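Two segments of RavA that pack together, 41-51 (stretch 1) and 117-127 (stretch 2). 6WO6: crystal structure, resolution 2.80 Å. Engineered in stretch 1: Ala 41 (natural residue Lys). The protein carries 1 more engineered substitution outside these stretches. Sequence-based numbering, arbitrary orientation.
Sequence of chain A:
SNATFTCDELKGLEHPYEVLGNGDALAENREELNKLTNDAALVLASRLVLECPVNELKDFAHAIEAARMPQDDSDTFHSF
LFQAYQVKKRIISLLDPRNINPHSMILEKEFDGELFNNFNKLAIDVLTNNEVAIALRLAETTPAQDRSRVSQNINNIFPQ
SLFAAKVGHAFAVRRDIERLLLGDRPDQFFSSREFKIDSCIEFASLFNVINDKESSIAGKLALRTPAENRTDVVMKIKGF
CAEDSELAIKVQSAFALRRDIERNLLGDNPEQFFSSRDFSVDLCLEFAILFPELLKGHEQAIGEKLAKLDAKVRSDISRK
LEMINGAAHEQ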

# COMPACT_ATOMS: atom_id res chain seq x y z
N ALA A 41 36.38 -12.80 -1.61
CA ALA A 41 35.41 -13.81 -2.00
C ALA A 41 33.99 -13.36 -1.70
O ALA A 41 33.08 -13.55 -2.52
CB ALA A 41 35.71 -15.13 -1.29
N LEU A 42 33.77 -12.74 -0.54
CA LEU A 42 32.46 -12.20 -0.20
C LEU A 42 32.02 -11.15 -1.21
O LEU A 42 30.90 -11.19 -1.73
CB LEU A 42 32.48 -11.62 1.21
CG LEU A 42 31.20 -10.91 1.68
CD1 LEU A 42 30.38 -11.82 2.58
CD2 LEU A 42 31.54 -9.59 2.38
N VAL A 43 32.91 -10.19 -1.52
CA VAL A 43 32.58 -9.13 -2.46
C VAL A 43 32.24 -9.71 -3.83
O VAL A 43 31.26 -9.30 -4.47
CB VAL A 43 33.74 -8.12 -2.55
CG1 VAL A 43 33.54 -7.16 -3.71
CG2 VAL A 43 33.87 -7.35 -1.24
N LEU A 44 33.04 -10.66 -4.31
CA LEU A 44 32.83 -11.22 -5.64
C LEU A 44 31.53 -12.02 -5.71
O LEU A 44 30.78 -11.90 -6.68
CB LEU A 44 34.02 -12.08 -6.05
CG LEU A 44 33.94 -12.72 -7.44
CD1 LEU A 44 33.72 -11.67 -8.51
CD2 LEU A 44 35.21 -13.52 -7.73
N ALA A 45 31.26 -12.84 -4.69
CA ALA A 45 30.00 -13.58 -4.67
C ALA A 45 28.81 -12.62 -4.63
O ALA A 45 27.80 -12.84 -5.31
CB ALA A 45 29.96 -14.53 -3.48
N SER A 46 28.92 -11.54 -3.86
CA SER A 46 27.84 -10.56 -3.77
C SER A 46 27.57 -9.92 -5.13
O SER A 46 26.41 -9.81 -5.55
CB SER A 46 28.18 -9.50 -2.73
OG SER A 46 28.11 -10.03 -1.42
N ARG A 47 28.63 -9.50 -5.83
CA ARG A 47 28.43 -8.88 -7.14
C ARG A 47 27.87 -9.89 -8.14
O ARG A 47 26.94 -9.57 -8.91
CB ARG A 47 29.75 -8.30 -7.65
CG ARG A 47 30.33 -7.21 -6.77
CD ARG A 47 31.71 -6.82 -7.26
NE ARG A 47 31.69 -6.50 -8.69
CZ ARG A 47 32.72 -6.66 -9.50
NH1 ARG A 47 33.87 -7.14 -9.04
NH2 ARG A 47 32.61 -6.34 -10.78
N LEU A 48 28.42 -11.10 -8.14
CA LEU A 48 27.94 -12.17 -9.01
C LEU A 48 26.45 -12.42 -8.83
O LEU A 48 25.72 -12.62 -9.81
CB LEU A 48 28.76 -13.43 -8.73
CG LEU A 48 28.60 -14.75 -9.49
CD1 LEU A 48 28.50 -14.51 -10.96
CD2 LEU A 48 29.80 -15.64 -9.19
N VAL A 49 25.98 -12.39 -7.58
CA VAL A 49 24.57 -12.64 -7.33
C VAL A 49 23.72 -11.41 -7.65
O VAL A 49 22.58 -11.54 -8.11
CB VAL A 49 24.38 -13.12 -5.88
CG1 VAL A 49 23.07 -12.63 -5.30
CG2 VAL A 49 24.43 -14.64 -5.83
N LEU A 50 24.26 -10.20 -7.44
CA LEU A 50 23.52 -8.99 -7.78
C LEU A 50 23.23 -8.91 -9.27
O LEU A 50 22.09 -8.67 -9.68
CB LEU A 50 24.30 -7.76 -7.32
CG LEU A 50 24.06 -7.28 -5.89
CD1 LEU A 50 25.18 -6.37 -5.43
CD2 LEU A 50 22.72 -6.57 -5.80
N GLU A 51 24.25 -9.14 -10.10
CA GLU A 51 24.07 -8.97 -11.54
C GLU A 51 23.18 -10.04 -12.17
O GLU A 51 22.76 -9.87 -13.32
CB GLU A 51 25.42 -8.96 -12.24
CG GLU A 51 26.28 -7.76 -11.91
CD GLU A 51 27.50 -7.68 -12.79
OE1 GLU A 51 28.22 -6.66 -12.71
OE2 GLU A 51 27.73 -8.63 -13.57
N ASN A 117 23.51 -10.85 8.45
CA ASN A 117 24.49 -10.02 9.13
C ASN A 117 25.83 -10.03 8.39
O ASN A 117 26.48 -8.99 8.28
CB ASN A 117 24.68 -10.49 10.57
CG ASN A 117 25.60 -9.59 11.37
OD1 ASN A 117 25.63 -8.37 11.17
ND2 ASN A 117 26.36 -10.18 12.28
N ASN A 118 26.24 -11.20 7.89
CA ASN A 118 27.46 -11.28 7.09
C ASN A 118 27.25 -10.64 5.72
O ASN A 118 28.12 -9.91 5.23
CB ASN A 118 27.89 -12.74 6.93
CG ASN A 118 28.29 -13.37 8.25
OD1 ASN A 118 28.97 -12.76 9.07
ND2 ASN A 118 27.86 -14.62 8.47
N PHE A 119 26.11 -10.90 5.09
CA PHE A 119 25.78 -10.37 3.77
C PHE A 119 24.83 -9.18 3.87
O PHE A 119 23.89 -9.07 3.07
CB PHE A 119 25.19 -11.46 2.89
CG PHE A 119 26.14 -12.58 2.58
CD1 PHE A 119 26.29 -13.65 3.45
CD2 PHE A 119 26.89 -12.57 1.41
CE1 PHE A 119 27.17 -14.68 3.17
CE2 PHE A 119 27.76 -13.60 1.12
CZ PHE A 119 27.90 -14.65 2.00
N ASN A 120 25.04 -8.29 4.83
CA ASN A 120 24.11 -7.18 5.02
C ASN A 120 24.22 -6.17 3.89
O ASN A 120 23.21 -5.62 3.44
CB ASN A 120 24.36 -6.51 6.37
CG ASN A 120 23.23 -5.59 6.78
OD1 ASN A 120 23.25 -4.39 6.50
ND2 ASN A 120 22.22 -6.15 7.44
N LYS A 121 25.44 -5.89 3.42
CA LYS A 121 25.61 -5.02 2.26
C LYS A 121 24.89 -5.59 1.04
O LYS A 121 24.21 -4.86 0.31
CB LYS A 121 27.09 -4.82 1.96
CG LYS A 121 27.91 -4.30 3.14
N LEU A 122 25.01 -6.91 0.82
CA LEU A 122 24.30 -7.55 -0.28
C LEU A 122 22.79 -7.45 -0.09
O LEU A 122 22.05 -7.24 -1.06
CB LEU A 122 24.73 -9.01 -0.40
CG LEU A 122 23.89 -9.83 -1.39
CD1 LEU A 122 24.14 -9.36 -2.82
CD2 LEU A 122 24.17 -11.31 -1.25
N ALA A 123 22.31 -7.62 1.14
CA ALA A 123 20.88 -7.50 1.41
C ALA A 123 20.38 -6.10 1.06
O ALA A 123 19.35 -5.95 0.39
CB ALA A 123 20.59 -7.82 2.87
N ILE A 124 21.10 -5.07 1.51
CA ILE A 124 20.70 -3.70 1.22
C ILE A 124 20.75 -3.42 -0.27
O ILE A 124 19.92 -2.68 -0.81
CB ILE A 124 21.57 -2.71 2.02
CG1 ILE A 124 21.45 -2.98 3.52
CG2 ILE A 124 21.18 -1.28 1.70
CD1 ILE A 124 20.03 -2.88 4.04
N ASP A 125 21.73 -4.00 -0.97
CA ASP A 125 21.84 -3.78 -2.41
C ASP A 125 20.70 -4.46 -3.17
O ASP A 125 20.20 -3.92 -4.16
CB ASP A 125 23.19 -4.27 -2.92
CG ASP A 125 24.34 -3.41 -2.43
OD1 ASP A 125 24.11 -2.21 -2.18
OD2 ASP A 125 25.47 -3.93 -2.29
N VAL A 126 20.29 -5.64 -2.72
CA VAL A 126 19.13 -6.30 -3.33
C VAL A 126 17.86 -5.51 -3.03
O VAL A 126 16.97 -5.40 -3.88
CB VAL A 126 19.02 -7.76 -2.85
CG1 VAL A 126 17.74 -8.40 -3.36
CG2 VAL A 126 20.22 -8.56 -3.31
N LEU A 127 17.76 -4.94 -1.83
CA LEU A 127 16.59 -4.16 -1.47
C LEU A 127 16.52 -2.84 -2.22
O LEU A 127 15.43 -2.28 -2.38
CB LEU A 127 16.57 -3.90 0.04
CG LEU A 127 16.25 -5.10 0.93
CD1 LEU A 127 16.48 -4.76 2.39
CD2 LEU A 127 14.81 -5.54 0.71

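Three leucines carry most of this contact: Leu 50 and Leu 42 from the first stretch, Leu 122 from the second. The helices 41-51 and 120-127 run nearly parallel, with an 18° angle between their axes and a closest approach of 10.1 Å. No hydrogen bond crosses between the stretches. Most of the close contacts are between apolar side chains.

The CA-to-CB bond of Leu 122 points toward the first stretch. Its CD1 lies 3.7 Å from CG of Leu 50 and 4.2 Å from CG1 of Val 49. The same CD1 is 3.6 Å from the backbone O of Ser 46. The backbones come close here, with CA of Ser 46 5.8 Å from CA of Leu 122. OG of Ser 46 donates to O of Leu 42 at 3.0 Å within its own helix, and also lies 3.7 Å from CB of Leu 122.

The CA-to-CB bond of Leu 50 points sideways to the second stretch, but the end of the side chain comes nearer. Its CD2 is 3.7 Å from CB of Asp 125 and 4.1 Å from CG2 of Val 126.

Leu 42 meets Phe 119, which precedes helix 120-127 at the N-cap position. CD1 of Leu 42 sits over one face of the ring, 3.5 Å from CE2 of Phe 119, in a CH-pi contact. OG of Ser 46 lies at the ring edge, 4.0 Å from CD2 of Phe 119.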